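Geranyltranstransferase (Campylobacter jejuni, PDB 3NPK) probably catalyses the condensation of geranyl diphosphate with isopentenyl diphosphate to farnesyl diphosphate, releasing pyrophosphate, in isoprenoid biosynthesis. Local coordinates at residues 171-184 and 198-212. Sequence-based numbering, arbitrary orientation. Where two conformers were deposited one is given.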
loop_
_atom_site.group_PDB
_atom_site.type_symbol
_atom_site.label_atom_id
_atom_site.label_comp_id
_atom_site.label_asym_id
_atom_site.label_seq_id
_atom_site.Cartn_x
_atom_site.Cartn_y
_atom_site.Cartn_z
ATOM N N HIS A 171 -2.126 -20.121 -6.818
ATOM C CA HIS A 171 -2.629 -20.159 -5.450
ATOM C C HIS A 171 -1.551 -19.876 -4.420
ATOM O O HIS A 171 -1.815 -19.252 -3.395
ATOM C CB HIS A 171 -3.329 -21.490 -5.183
ATOM C CG HIS A 171 -4.690 -21.547 -5.794
ATOM N ND1 HIS A 171 -5.050 -22.437 -6.784
ATOM C CD2 HIS A 171 -5.778 -20.775 -5.566
ATOM C CE1 HIS A 171 -6.307 -22.216 -7.128
ATOM N NE2 HIS A 171 -6.773 -21.222 -6.393
ATOM N N THR A 172 -0.335 -20.335 -4.674
ATOM C CA THR A 172 0.726 -20.056 -3.724
ATOM C C THR A 172 0.931 -18.553 -3.608
ATOM O O THR A 172 1.173 -18.052 -2.515
ATOM C CB THR A 172 2.028 -20.781 -4.063
ATOM O OG1 THR A 172 1.772 -22.179 -4.089
ATOM C CG2 THR A 172 3.035 -20.570 -2.935
ATOM N N HIS A 173 0.802 -17.824 -4.713
ATOM C CA HIS A 173 1.013 -16.387 -4.665
ATOM C C HIS A 173 -0.224 -15.661 -4.154
ATOM O O HIS A 173 -0.111 -14.747 -3.324
ATOM C CB HIS A 173 1.475 -15.854 -6.035
ATOM C CG HIS A 173 2.892 -16.219 -6.351
ATOM N ND1 HIS A 173 3.259 -17.484 -6.762
ATOM C CD2 HIS A 173 4.037 -15.497 -6.284
ATOM C CE1 HIS A 173 4.571 -17.524 -6.935
ATOM N NE2 HIS A 173 5.066 -16.328 -6.660
ATOM N N LYS A 174 -1.401 -16.055 -4.657
ATOM C CA LYS A 174 -2.629 -15.339 -4.338
ATOM C C LYS A 174 -2.994 -15.412 -2.853
ATOM O O LYS A 174 -3.360 -14.395 -2.248
ATOM C CB LYS A 174 -3.788 -15.864 -5.187
ATOM C CG LYS A 174 -5.088 -15.128 -4.924
ATOM C CD LYS A 174 -6.196 -15.555 -5.875
ATOM C CE LYS A 174 -7.449 -14.768 -5.522
ATOM N NZ LYS A 174 -8.697 -15.364 -6.031
ATOM N N THR A 175 -2.897 -16.599 -2.256
ATOM C CA THR A 175 -3.273 -16.744 -0.845
ATOM C C THR A 175 -2.211 -17.312 0.070
ATOM O O THR A 175 -2.139 -16.922 1.249
ATOM C CB THR A 175 -4.537 -17.574 -0.663
ATOM O OG1 THR A 175 -4.354 -18.833 -1.292
ATOM C CG2 THR A 175 -5.722 -16.902 -1.340
ATOM N N ALA A 176 -1.370 -18.218 -0.426
ATOM C CA ALA A 176 -0.477 -18.902 0.515
ATOM C C ALA A 176 0.619 -17.984 1.050
ATOM O O ALA A 176 1.001 -18.092 2.207
ATOM C CB ALA A 176 0.142 -20.150 -0.100
ATOM N N ARG A 177 1.137 -17.088 0.213
ATOM C CA ARG A 177 2.253 -16.264 0.668
ATOM C C ARG A 177 1.877 -15.343 1.824
ATOM O O ARG A 177 2.671 -15.148 2.729
ATOM C CB ARG A 177 2.931 -15.517 -0.490
ATOM C CG ARG A 177 3.934 -16.432 -1.236
ATOM C CD ARG A 177 4.797 -15.711 -2.249
ATOM N NE ARG A 177 5.706 -16.656 -2.891
ATOM C CZ ARG A 177 6.722 -16.323 -3.679
ATOM N NH1 ARG A 177 6.977 -15.054 -3.957
ATOM N NH2 ARG A 177 7.491 -17.278 -4.181
ATOM N N LEU A 178 0.663 -14.795 1.815
ATOM C CA LEU A 178 0.236 -13.926 2.913
ATOM C C LEU A 178 0.007 -14.717 4.216
ATOM O O LEU A 178 0.284 -14.215 5.312
ATOM C CB LEU A 178 -1.016 -13.124 2.530
ATOM C CG LEU A 178 -1.363 -11.995 3.518
ATOM C CD1 LEU A 178 -0.251 -10.980 3.620
ATOM C CD2 LEU A 178 -2.665 -11.311 3.130
ATOM N N ILE A 179 -0.486 -15.954 4.100
ATOM C CA ILE A 179 -0.613 -16.850 5.256
ATOM C C ILE A 179 0.769 -17.194 5.834
ATOM O O ILE A 179 0.995 -17.104 7.053
ATOM C CB ILE A 179 -1.414 -18.124 4.882
ATOM C CG1 ILE A 179 -2.880 -17.742 4.638
ATOM C CG2 ILE A 179 -1.312 -19.186 5.964
ATOM C CD1 ILE A 179 -3.690 -18.777 3.904
ATOM N N ALA A 180 1.698 -17.556 4.962
ATOM C CA ALA A 180 3.087 -17.790 5.374
ATOM C C ALA A 180 3.692 -16.536 6.021
ATOM O O ALA A 180 4.413 -16.609 7.032
ATOM C CB ALA A 180 3.929 -18.228 4.164
ATOM N N ALA A 181 3.399 -15.377 5.443
ATOM C CA ALA A 181 3.910 -14.122 5.997
ATOM C C ALA A 181 3.396 -13.880 7.417
ATOM O O ALA A 181 4.129 -13.396 8.265
ATOM C CB ALA A 181 3.533 -12.942 5.095
ATOM N N ALA A 182 2.134 -14.209 7.679
ATOM C CA ALA A 182 1.591 -14.000 9.014
ATOM C C ALA A 182 2.396 -14.783 10.041
ATOM O O ALA A 182 2.761 -14.259 11.101
ATOM C CB ALA A 182 0.138 -14.421 9.055
ATOM N N LEU A 183 2.667 -16.049 9.734
ATOM C CA LEU A 183 3.475 -16.890 10.621
ATOM C C LEU A 183 4.900 -16.347 10.749
ATOM O O LEU A 183 5.418 -16.228 11.864
ATOM C CB LEU A 183 3.503 -18.329 10.111
ATOM C CG LEU A 183 2.173 -19.055 10.290
ATOM C CD1 LEU A 183 2.081 -20.309 9.401
ATOM C CD2 LEU A 183 1.935 -19.413 11.772
ATOM N N LYS A 184 5.528 -16.003 9.620
ATOM C CA LYS A 184 6.912 -15.517 9.655
ATOM C C LYS A 184 7.016 -14.198 10.433
ATOM O O LYS A 184 7.967 -13.975 11.173
ATOM C CB LYS A 184 7.483 -15.331 8.243
ATOM C CG LYS A 184 8.982 -14.967 8.264
ATOM C CD LYS A 184 9.599 -14.927 6.902
ATOM C CE LYS A 184 11.103 -14.610 7.032
ATOM N NZ LYS A 184 11.786 -14.474 5.735
ATOM N N ASN A 198 12.208 -19.781 8.760
ATOM C CA ASN A 198 12.024 -20.217 7.378
ATOM C C ASN A 198 11.179 -21.494 7.324
ATOM O O ASN A 198 10.378 -21.678 6.413
ATOM C CB ASN A 198 13.382 -20.463 6.700
ATOM C CG ASN A 198 14.156 -19.178 6.434
ATOM O OD1 ASN A 198 15.389 -19.194 6.236
ATOM N ND2 ASN A 198 13.458 -18.066 6.426
ATOM N N GLN A 199 11.370 -22.390 8.289
ATOM C CA GLN A 199 10.563 -23.612 8.339
ATOM C C GLN A 199 9.095 -23.280 8.545
ATOM O O GLN A 199 8.211 -23.905 7.950
ATOM C CB GLN A 199 11.061 -24.559 9.438
ATOM C CG GLN A 199 12.424 -25.139 9.098
ATOM C CD GLN A 199 12.924 -26.140 10.113
ATOM O OE1 GLN A 199 13.876 -26.875 9.844
ATOM N NE2 GLN A 199 12.301 -26.167 11.289
ATOM N N ILE A 200 8.836 -22.293 9.395
ATOM C CA ILE A 200 7.460 -21.915 9.710
ATOM C C ILE A 200 6.798 -21.202 8.515
ATOM O O ILE A 200 5.625 -21.429 8.223
ATOM C CB ILE A 200 7.442 -21.099 11.030
ATOM C CG1 ILE A 200 7.691 -22.036 12.218
ATOM C CG2 ILE A 200 6.149 -20.359 11.215
ATOM C CD1 ILE A 200 8.149 -21.320 13.503
ATOM N N TYR A 201 7.553 -20.378 7.796
ATOM C CA TYR A 201 7.047 -19.794 6.551
ATOM C C TYR A 201 6.643 -20.898 5.567
ATOM O O TYR A 201 5.568 -20.856 4.971
ATOM C CB TYR A 201 8.099 -18.876 5.942
ATOM C CG TYR A 201 7.677 -18.172 4.672
ATOM C CD1 TYR A 201 7.069 -16.920 4.707
ATOM C CD2 TYR A 201 7.898 -18.757 3.433
ATOM C CE1 TYR A 201 6.707 -16.264 3.533
ATOM C CE2 TYR A 201 7.534 -18.114 2.256
ATOM C CZ TYR A 201 6.936 -16.871 2.313
ATOM O OH TYR A 201 6.579 -16.227 1.156
ATOM N N LYS A 202 7.498 -21.905 5.417
ATOM C CA LYS A 202 7.196 -23.010 4.509
ATOM C C LYS A 202 5.956 -23.790 4.937
ATOM O O LYS A 202 5.179 -24.245 4.095
ATOM C CB LYS A 202 8.402 -23.934 4.378
ATOM C CG LYS A 202 9.532 -23.302 3.612
ATOM C CD LYS A 202 10.675 -24.286 3.450
ATOM C CE LYS A 202 11.739 -23.754 2.498
ATOM N NZ LYS A 202 12.490 -24.858 1.827
ATOM N N LEU A 203 5.738 -23.917 6.242
ATOM C CA LEU A 203 4.512 -24.547 6.728
ATOM C C LEU A 203 3.293 -23.713 6.332
ATOM O O LEU A 203 2.277 -24.260 5.888
ATOM C CB LEU A 203 4.570 -24.736 8.241
ATOM C CG LEU A 203 3.267 -25.140 8.933
ATOM C CD1 LEU A 203 2.800 -26.524 8.468
ATOM C CD2 LEU A 203 3.444 -25.127 10.464
ATOM N N GLY A 204 3.395 -22.393 6.466
ATOM C CA GLY A 204 2.317 -21.522 6.000
ATOM C C GLY A 204 1.987 -21.712 4.522
ATOM O O GLY A 204 0.813 -21.733 4.140
ATOM N N LEU A 205 3.013 -21.871 3.685
ATOM C CA LEU A 205 2.782 -22.084 2.251
ATOM C C LEU A 205 1.991 -23.361 2.036
ATOM O O LEU A 205 1.085 -23.416 1.194
ATOM C CB LEU A 205 4.103 -22.197 1.501
ATOM C CG LEU A 205 4.969 -20.949 1.439
ATOM C CD1 LEU A 205 6.249 -21.297 0.680
ATOM C CD2 LEU A 205 4.232 -19.745 0.796
ATOM N N LYS A 206 2.346 -24.399 2.790
ATOM C CA LYS A 206 1.665 -25.686 2.659
ATOM C C LYS A 206 0.205 -25.580 3.103
ATOM O O LYS A 206 -0.692 -26.104 2.451
ATOM C CB LYS A 206 2.397 -26.774 3.447
ATOM C CG LYS A 206 1.950 -28.176 3.088
ATOM C CD LYS A 206 2.837 -29.221 3.726
ATOM C CE LYS A 206 4.190 -29.253 3.065
ATOM N NZ LYS A 206 5.030 -30.325 3.657
ATOM N N LEU A 207 -0.036 -24.882 4.204
ATOM C CA LEU A 207 -1.400 -24.707 4.692
ATOM C C LEU A 207 -2.236 -23.987 3.647
ATOM O O LEU A 207 -3.378 -24.366 3.387
ATOM C CB LEU A 207 -1.398 -23.900 5.988
ATOM C CG LEU A 207 -0.819 -24.637 7.194
ATOM C CD1 LEU A 207 -0.907 -23.745 8.400
ATOM C CD2 LEU A 207 -1.566 -25.943 7.415
ATOM N N GLY A 208 -1.663 -22.940 3.053
ATOM C CA GLY A 208 -2.370 -22.190 2.034
ATOM C C GLY A 208 -2.808 -23.077 0.880
ATOM O O GLY A 208 -3.949 -22.992 0.411
ATOM N N LEU A 209 -1.895 -23.923 0.412
ATOM C CA LEU A 209 -2.182 -24.855 -0.679
ATOM C C LEU A 209 -3.248 -25.866 -0.272
ATOM O O LEU A 209 -4.178 -26.148 -1.032
ATOM C CB LEU A 209 -0.898 -25.582 -1.064
ATOM C CG LEU A 209 -0.961 -26.713 -2.085
ATOM C CD1 LEU A 209 -1.482 -26.186 -3.401
ATOM C CD2 LEU A 209 0.434 -27.296 -2.233
ATOM N N ILE A 210 -3.104 -26.427 0.924
ATOM C CA ILE A 210 -4.080 -27.382 1.435
ATOM C C ILE A 210 -5.473 -26.765 1.428
ATOM O O ILE A 210 -6.445 -27.401 1.014
ATOM C CB ILE A 210 -3.730 -27.824 2.869
ATOM C CG1 ILE A 210 -2.529 -28.771 2.851
ATOM C CG2 ILE A 210 -4.932 -28.519 3.528
ATOM C CD1 ILE A 210 -1.922 -28.992 4.215
ATOM N N PHE A 211 -5.577 -25.516 1.872
ATOM C CA PHE A 211 -6.892 -24.893 1.960
ATOM C C PHE A 211 -7.539 -24.782 0.582
ATOM O O PHE A 211 -8.739 -25.007 0.435
ATOM C CB PHE A 211 -6.809 -23.503 2.593
ATOM C CG PHE A 211 -6.363 -23.505 4.026
ATOM C CD1 PHE A 211 -6.462 -24.645 4.808
ATOM C CD2 PHE A 211 -5.869 -22.347 4.602
ATOM C CE1 PHE A 211 -6.059 -24.631 6.134
ATOM C CE2 PHE A 211 -5.462 -22.327 5.924
ATOM C CZ PHE A 211 -5.562 -23.472 6.693
ATOM N N GLN A 212 -6.750 -24.434 -0.428
ATOM C CA GLN A 212 -7.294 -24.268 -1.773
ATOM C C GLN A 212 -7.686 -25.596 -2.415
ATOM O O GLN A 212 -8.715 -25.687 -3.100
ATOM C CB GLN A 212 -6.307 -23.501 -2.655
ATOM C CG GLN A 212 -6.153 -22.050 -2.246
ATOM C CD GLN A 212 -7.483 -21.333 -2.196
ATOM O OE1 GLN A 212 -8.289 -21.442 -3.119
ATOM N NE2 GLN A 212 -7.723 -20.594 -1.116
HETATM O O HOH W 1 -2.991 -21.401 -1.690
HETATM O O HOH W 2 1.784 -22.850 -1.336
HETATM O O HOH W 3 -5.289 -20.508 0.736
HETATM O O HOH W 4 14.357 -15.686 7.474
#
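A180 and A176 meet G204 and G208 where helices 164-189 and 194-220 run antiparallel, 7.3 Å between segment axes at 145°. The CA atoms of A180 and G204 lie 3.9 Å apart, an approach admitted by the lack of a CB on either glycine. A180 CB sits 3.2 Å from Y201 O and also over one face of the Y201 ring, 3.5 Å from its centroid and 16° off the normal, a CH-pi contact. Y201 CG is anti to the backbone N (chi1 -178°), laying the ring among R177, A180, A181 and K184 as a knob in a hole; its OH passes R177 CG and hydrogen-bonds N141. One turn on, L205 fills the hole of T172, A176, R177 and A180, its CD2 branch 3.7 Å from A180 CB.

Beyond A176 and G208, whose CA atoms are 4.1 Å apart, the helices diverge; no direct hydrogen bond joins the segments, and water bridges them. One molecule donates to L205 O and to T172 OG1, which also hydrogen-bonds E168 O; another donates to G208 O and hydrogen-bonds T175 OG1. At the other end a water accepts from N198 ND2 and, weakly, K184 NZ. The T175 side chain lies about 7 Å from the bound pyrophosphate: an antiparallel helix pair packed through Ala and Gly, next to the pyrophosphate pocket, probably the active site as in the all-helical polyprenyl synthetase family.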